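Local structure of mannose recognizing lectin (Marasmius oreades, 4TKC) at residues Y3-I17 with G20-V34. The protein probably binds carbohydrate as a bulb-type lectin, and holds mannose in two pockets. Numbering follows the deposited sequence.
Sequences YVHPYGSTLPENGVI and GYALISDSGRVEFRV
In this bulb-type lectin (beta-prism II) fold, the N-terminal arm 3-9 lies along the outer strand 21-24 of one four-stranded antiparallel sheet, paired with it by a single beta bridge, Val4 with Tyr21. Val4 N donates to Gly20 O (3.1 Å), and Val4 O takes Ala22 N. Beyond the bridge water 2 fills in, donating to both Ala22 O and Gly8 O; the chain returns where Ile24 N reaches Gly8 O from above the carbonyl plane.

Side chains then reach over to strand 30-34. With CG beside its backbone N (chi1 -56°), the His5 imidazole lies flat on Ile24, whose CB sits 3.6 Å from the ring centroid. His5 NE2 then donates a hydrogen bond to Glu31 OE2 (2.7 Å), in the ring plane and on the oxygen's anti lone pair. Water 1 donates to the same OE2, while Glu31 OE1 is salt-bridged to Arg33 NE (2.8 Å), which would favour a charged Glu31. Tyr3 lays one ring face over the extended Arg33 chain, a CH-pi contact with Arg33 CG 3.9 Å from the centroid; ring and guanidinium planes are only 13° apart.

On the sheet face opposite Glu31 and Arg33, Ile17 CD1 abuts both Leu23 CG and Phe32 CD2, 3.7 Å from the latter, and Ile17 CG2 packs on Tyr21 CB. Leu11 CB lies 4.2 Å from Leu23 CD1.

Strands 10-12 and 15-18 edge the other two sheets, against 92-95 and 60-63, so the contact joins all three. Arg33 NH2 also pairs with Asp46, and Tyr21 OH is hydrogen-bonded to Ser59 O of the second subunit.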
loop_
_atom_site.group_PDB
_atom_site.type_symbol
_atom_site.label_atom_id
_atom_site.label_comp_id
_atom_site.label_asym_id
_atom_site.label_seq_id
_atom_site.Cartn_x
_atom_site.Cartn_y
_atom_site.Cartn_z
ATOM N N TYR A 3 7.654 12.470 3.401
ATOM C CA TYR A 3 7.013 11.245 3.017
ATOM C C TYR A 3 6.405 10.570 4.211
ATOM O O TYR A 3 6.908 10.587 5.333
ATOM C CB TYR A 3 8.051 10.284 2.409
ATOM C CG TYR A 3 8.623 10.778 1.109
ATOM C CD1 TYR A 3 9.686 11.694 1.073
ATOM C CD2 TYR A 3 8.088 10.356 -0.084
ATOM C CE1 TYR A 3 10.099 12.239 -0.135
ATOM C CE2 TYR A 3 8.462 10.921 -1.281
ATOM C CZ TYR A 3 9.517 11.800 -1.316
ATOM O OH TYR A 3 9.859 12.376 -2.509
ATOM N N VAL A 4 5.175 10.123 3.984
ATOM C CA VAL A 4 4.493 9.327 4.984
ATOM C C VAL A 4 5.014 7.865 4.984
ATOM O O VAL A 4 5.262 7.291 3.939
ATOM C CB VAL A 4 2.972 9.424 4.796
ATOM C CG1 VAL A 4 2.275 8.499 5.760
ATOM C CG2 VAL A 4 2.526 10.855 5.000
ATOM N N HIS A 5 5.086 7.267 6.172
ATOM C CA HIS A 5 5.626 5.928 6.357
ATOM C C HIS A 5 4.574 4.944 6.888
ATOM O O HIS A 5 4.393 4.838 8.099
ATOM C CB HIS A 5 6.796 6.017 7.319
ATOM C CG HIS A 5 7.850 6.967 6.862
ATOM N ND1 HIS A 5 8.425 7.904 7.697
ATOM C CD2 HIS A 5 8.369 7.184 5.630
ATOM C CE1 HIS A 5 9.316 8.602 7.013
ATOM N NE2 HIS A 5 9.329 8.161 5.766
ATOM N N PRO A 6 3.890 4.215 5.963
ATOM C CA PRO A 6 2.780 3.355 6.422
ATOM C C PRO A 6 3.250 1.995 6.884
ATOM O O PRO A 6 2.457 1.185 7.349
ATOM C CB PRO A 6 1.917 3.193 5.179
ATOM C CG PRO A 6 2.419 4.144 4.162
ATOM C CD PRO A 6 3.856 4.418 4.513
ATOM N N TYR A 7 4.568 1.756 6.749
ATOM C CA TYR A 7 5.113 0.406 6.866
ATOM C C TYR A 7 6.377 0.307 7.723
ATOM O O TYR A 7 6.988 -0.775 7.764
ATOM C CB TYR A 7 5.450 -0.131 5.463
ATOM C CG TYR A 7 4.267 -0.489 4.631
ATOM C CD1 TYR A 7 3.645 -1.685 4.853
ATOM C CD2 TYR A 7 3.980 0.213 3.494
ATOM C CE1 TYR A 7 2.528 -2.017 4.111
ATOM C CE2 TYR A 7 2.869 -0.117 2.723
ATOM C CZ TYR A 7 2.208 -1.289 2.995
ATOM O OH TYR A 7 1.119 -1.644 2.170
ATOM N N GLY A 8 6.778 1.393 8.379
ATOM C CA GLY A 8 8.128 1.422 8.994
ATOM C C GLY A 8 9.198 1.125 7.932
ATOM O O GLY A 8 9.218 1.703 6.855
ATOM N N SER A 9 10.017 0.118 8.232
ATOM C CA SER A 9 11.120 -0.245 7.336
ATOM C C SER A 9 10.829 -1.243 6.226
ATOM O O SER A 9 11.603 -1.426 5.285
ATOM C CB SER A 9 12.261 -0.882 8.168
ATOM O OG SER A 9 11.842 -2.147 8.701
ATOM N N THR A 10 9.662 -1.890 6.306
ATOM C CA THR A 10 9.494 -3.134 5.600
ATOM C C THR A 10 8.189 -3.232 4.799
ATOM O O THR A 10 7.094 -2.997 5.347
ATOM C CB THR A 10 9.601 -4.314 6.594
ATOM O OG1 THR A 10 10.887 -4.291 7.252
ATOM C CG2 THR A 10 9.359 -5.679 5.914
ATOM N N LEU A 11 8.307 -3.535 3.512
ATOM C CA LEU A 11 7.173 -3.768 2.614
ATOM C C LEU A 11 6.939 -5.261 2.513
ATOM O O LEU A 11 7.711 -5.966 1.889
ATOM C CB LEU A 11 7.469 -3.198 1.214
ATOM C CG LEU A 11 6.238 -2.894 0.376
ATOM C CD1 LEU A 11 5.351 -1.849 1.055
ATOM C CD2 LEU A 11 6.622 -2.437 -1.010
ATOM N N PRO A 12 5.940 -5.785 3.218
ATOM C CA PRO A 12 5.603 -7.208 3.105
ATOM C C PRO A 12 4.802 -7.539 1.826
ATOM O O PRO A 12 4.510 -6.645 1.041
ATOM C CB PRO A 12 4.744 -7.462 4.357
ATOM C CG PRO A 12 4.262 -6.131 4.790
ATOM C CD PRO A 12 4.968 -5.050 4.048
ATOM N N GLU A 13 4.583 -8.831 1.574
ATOM C CA GLU A 13 3.687 -9.243 0.479
ATOM C C GLU A 13 2.346 -8.519 0.543
ATOM O O GLU A 13 1.825 -8.270 1.627
ATOM C CB GLU A 13 3.476 -10.753 0.450
ATOM C CG GLU A 13 4.773 -11.518 0.127
ATOM C CD GLU A 13 4.546 -13.032 0.012
ATOM O OE1 GLU A 13 3.389 -13.453 -0.222
ATOM O OE2 GLU A 13 5.508 -13.804 0.196
ATOM N N ASN A 14 1.981 -8.068 -0.637
ATOM C CA ASN A 14 0.792 -7.197 -0.844
ATOM C C ASN A 14 0.988 -5.770 -0.386
ATOM O O ASN A 14 0.081 -4.958 -0.415
ATOM C CB ASN A 14 -0.501 -7.750 -0.209
ATOM C CG ASN A 14 -0.982 -8.981 -0.915
ATOM O OD1 ASN A 14 -1.034 -9.003 -2.160
ATOM N ND2 ASN A 14 -1.205 -10.047 -0.163
ATOM N N GLY A 15 2.192 -5.435 0.045
ATOM C CA GLY A 15 2.476 -4.078 0.410
ATOM C C GLY A 15 2.655 -3.180 -0.809
ATOM O O GLY A 15 3.385 -3.538 -1.744
ATOM N N VAL A 16 2.211 -1.925 -0.694
ATOM C CA VAL A 16 2.335 -0.966 -1.756
ATOM C C VAL A 16 2.724 0.394 -1.220
ATOM O O VAL A 16 2.152 0.894 -0.248
ATOM C CB VAL A 16 0.996 -0.778 -2.525
ATOM C CG1 VAL A 16 1.091 0.441 -3.436
ATOM C CG2 VAL A 16 0.725 -2.016 -3.346
ATOM N N ILE A 17 3.772 0.958 -1.849
ATOM C CA ILE A 17 4.162 2.360 -1.625
ATOM C C ILE A 17 3.793 3.232 -2.813
ATOM O O ILE A 17 4.257 2.976 -3.926
ATOM C CB ILE A 17 5.702 2.564 -1.566
ATOM C CG1 ILE A 17 6.414 1.492 -0.786
ATOM C CG2 ILE A 17 6.029 3.948 -1.041
ATOM C CD1 ILE A 17 7.914 1.674 -0.809
ATOM N N GLY A 20 4.581 9.960 -2.637
ATOM C CA GLY A 20 4.511 10.649 -1.360
ATOM C C GLY A 20 4.672 9.751 -0.127
ATOM O O GLY A 20 4.515 10.227 0.999
ATOM N N TYR A 21 4.867 8.447 -0.357
ATOM C CA TYR A 21 5.046 7.481 0.709
ATOM C C TYR A 21 6.455 6.885 0.587
ATOM O O TYR A 21 7.038 6.901 -0.500
ATOM C CB TYR A 21 3.909 6.412 0.707
ATOM C CG TYR A 21 2.524 7.030 0.847
ATOM C CD1 TYR A 21 1.985 7.687 -0.238
ATOM C CD2 TYR A 21 1.966 7.257 2.094
ATOM C CE1 TYR A 21 0.759 8.332 -0.130
ATOM C CE2 TYR A 21 0.714 7.878 2.197
ATOM C CZ TYR A 21 0.193 8.489 1.093
ATOM O OH TYR A 21 -1.022 9.162 1.164
ATOM N N ALA A 22 6.870 6.227 1.656
ATOM C CA ALA A 22 8.265 5.704 1.727
ATOM C C ALA A 22 8.399 4.648 2.799
ATOM O O ALA A 22 7.649 4.677 3.797
ATOM C CB ALA A 22 9.255 6.836 1.967
ATOM N N LEU A 23 9.406 3.768 2.653
ATOM C CA LEU A 23 9.916 3.004 3.786
ATOM C C LEU A 23 10.970 3.894 4.467
ATOM O O LEU A 23 11.629 4.679 3.791
ATOM C CB LEU A 23 10.638 1.709 3.357
ATOM C CG LEU A 23 9.804 0.790 2.459
ATOM C CD1 LEU A 23 10.524 -0.476 2.026
ATOM C CD2 LEU A 23 8.524 0.443 3.199
ATOM N N ILE A 24 11.109 3.711 5.775
ATOM C CA ILE A 24 12.114 4.432 6.565
ATOM C C ILE A 24 12.831 3.448 7.480
ATOM O O ILE A 24 12.252 2.549 8.052
ATOM C CB ILE A 24 11.438 5.585 7.383
ATOM C CG1 ILE A 24 12.451 6.510 8.073
ATOM C CG2 ILE A 24 10.410 5.038 8.372
ATOM C CD1 ILE A 24 13.251 7.338 7.102
ATOM N N SER A 25 14.163 3.548 7.492
ATOM C CA SER A 25 14.976 2.755 8.429
ATOM C C SER A 25 14.635 3.122 9.873
ATOM O O SER A 25 14.215 4.262 10.164
ATOM C CB SER A 25 16.491 2.912 8.184
ATOM O OG SER A 25 16.908 4.243 8.424
ATOM N N ASP A 26 14.884 2.177 10.777
ATOM C CA ASP A 26 14.700 2.424 12.198
ATOM C C ASP A 26 15.459 3.667 12.655
ATOM O O ASP A 26 15.002 4.432 13.497
ATOM C CB ASP A 26 15.064 1.206 13.049
ATOM C CG ASP A 26 14.187 0.005 12.774
ATOM O OD1 ASP A 26 13.034 0.182 12.302
ATOM O OD2 ASP A 26 14.707 -1.121 12.958
ATOM N N SER A 27 16.633 3.867 12.067
ATOM C CA SER A 27 17.500 4.986 12.408
ATOM C C SER A 27 16.963 6.325 11.935
ATOM O O SER A 27 17.423 7.375 12.395
ATOM C CB SER A 27 18.884 4.809 11.774
ATOM O OG SER A 27 18.798 4.936 10.358
ATOM N N GLY A 28 16.028 6.295 10.977
ATOM C CA GLY A 28 15.594 7.532 10.344
ATOM C C GLY A 28 16.447 8.023 9.183
ATOM O O GLY A 28 16.086 9.012 8.522
ATOM N N ARG A 29 17.630 7.413 8.993
ATOM C CA ARG A 29 18.621 7.952 8.032
ATOM C C ARG A 29 18.409 7.472 6.609
ATOM O O ARG A 29 18.791 8.164 5.674
ATOM C CB ARG A 29 20.062 7.634 8.451
ATOM C CG ARG A 29 20.449 8.118 9.850
ATOM C CD ARG A 29 21.917 7.884 10.171
ATOM N NE ARG A 29 22.785 8.499 9.158
ATOM C CZ ARG A 29 24.030 8.127 8.881
ATOM N NH1 ARG A 29 24.625 7.151 9.571
ATOM N NH2 ARG A 29 24.574 8.626 7.783
ATOM N N VAL A 30 17.735 6.336 6.435
ATOM C CA VAL A 30 17.675 5.715 5.121
ATOM C C VAL A 30 16.191 5.628 4.728
ATOM O O VAL A 30 15.400 5.124 5.512
ATOM C CB VAL A 30 18.304 4.304 5.129
ATOM C CG1 VAL A 30 18.395 3.753 3.703
ATOM C CG2 VAL A 30 19.711 4.319 5.771
ATOM N N GLU A 31 15.864 6.166 3.555
ATOM C CA GLU A 31 14.466 6.295 3.130
ATOM C C GLU A 31 14.366 5.841 1.687
ATOM O O GLU A 31 15.047 6.350 0.783
ATOM C CB GLU A 31 14.020 7.747 3.299
ATOM C CG GLU A 31 12.502 7.923 3.202
ATOM C CD GLU A 31 12.077 9.337 3.518
ATOM O OE1 GLU A 31 12.672 10.270 2.951
ATOM O OE2 GLU A 31 11.058 9.508 4.216
ATOM N N PHE A 32 13.362 4.989 1.441
ATOM C CA PHE A 32 13.074 4.441 0.131
ATOM C C PHE A 32 11.729 5.036 -0.301
ATOM O O PHE A 32 10.647 4.672 0.199
ATOM C CB PHE A 32 12.979 2.932 0.188
ATOM C CG PHE A 32 12.701 2.285 -1.140
ATOM C CD1 PHE A 32 13.505 2.518 -2.248
ATOM C CD2 PHE A 32 11.559 1.526 -1.322
ATOM C CE1 PHE A 32 13.270 1.896 -3.454
ATOM C CE2 PHE A 32 11.311 0.916 -2.536
ATOM C CZ PHE A 32 12.170 1.096 -3.594
ATOM N N ARG A 33 11.811 5.960 -1.250
ATOM C CA ARG A 33 10.700 6.846 -1.601
ATOM C C ARG A 33 10.151 6.554 -2.972
ATOM O O ARG A 33 10.900 6.302 -3.921
ATOM C CB ARG A 33 11.263 8.278 -1.715
ATOM C CG ARG A 33 11.998 8.816 -0.526
ATOM C CD ARG A 33 12.714 10.116 -0.875
ATOM N NE ARG A 33 13.395 10.610 0.315
ATOM C CZ ARG A 33 14.160 11.690 0.379
ATOM N NH1 ARG A 33 14.447 12.385 -0.730
ATOM N NH2 ARG A 33 14.673 12.038 1.567
ATOM N N VAL A 34 8.831 6.758 -3.126
ATOM C CA VAL A 34 8.259 6.948 -4.452
ATOM C C VAL A 34 7.793 8.413 -4.522
ATOM O O VAL A 34 7.052 8.881 -3.637
ATOM C CB VAL A 34 7.085 5.982 -4.709
ATOM C CG1 VAL A 34 6.438 6.237 -6.075
ATOM C CG2 VAL A 34 7.554 4.538 -4.629
HETATM O O HOH W 1 10.390 12.236 4.783
HETATM O O HOH W 2 6.855 3.085 5.877
HETATM O O HOH W 3 11.803 -1.905 11.259
#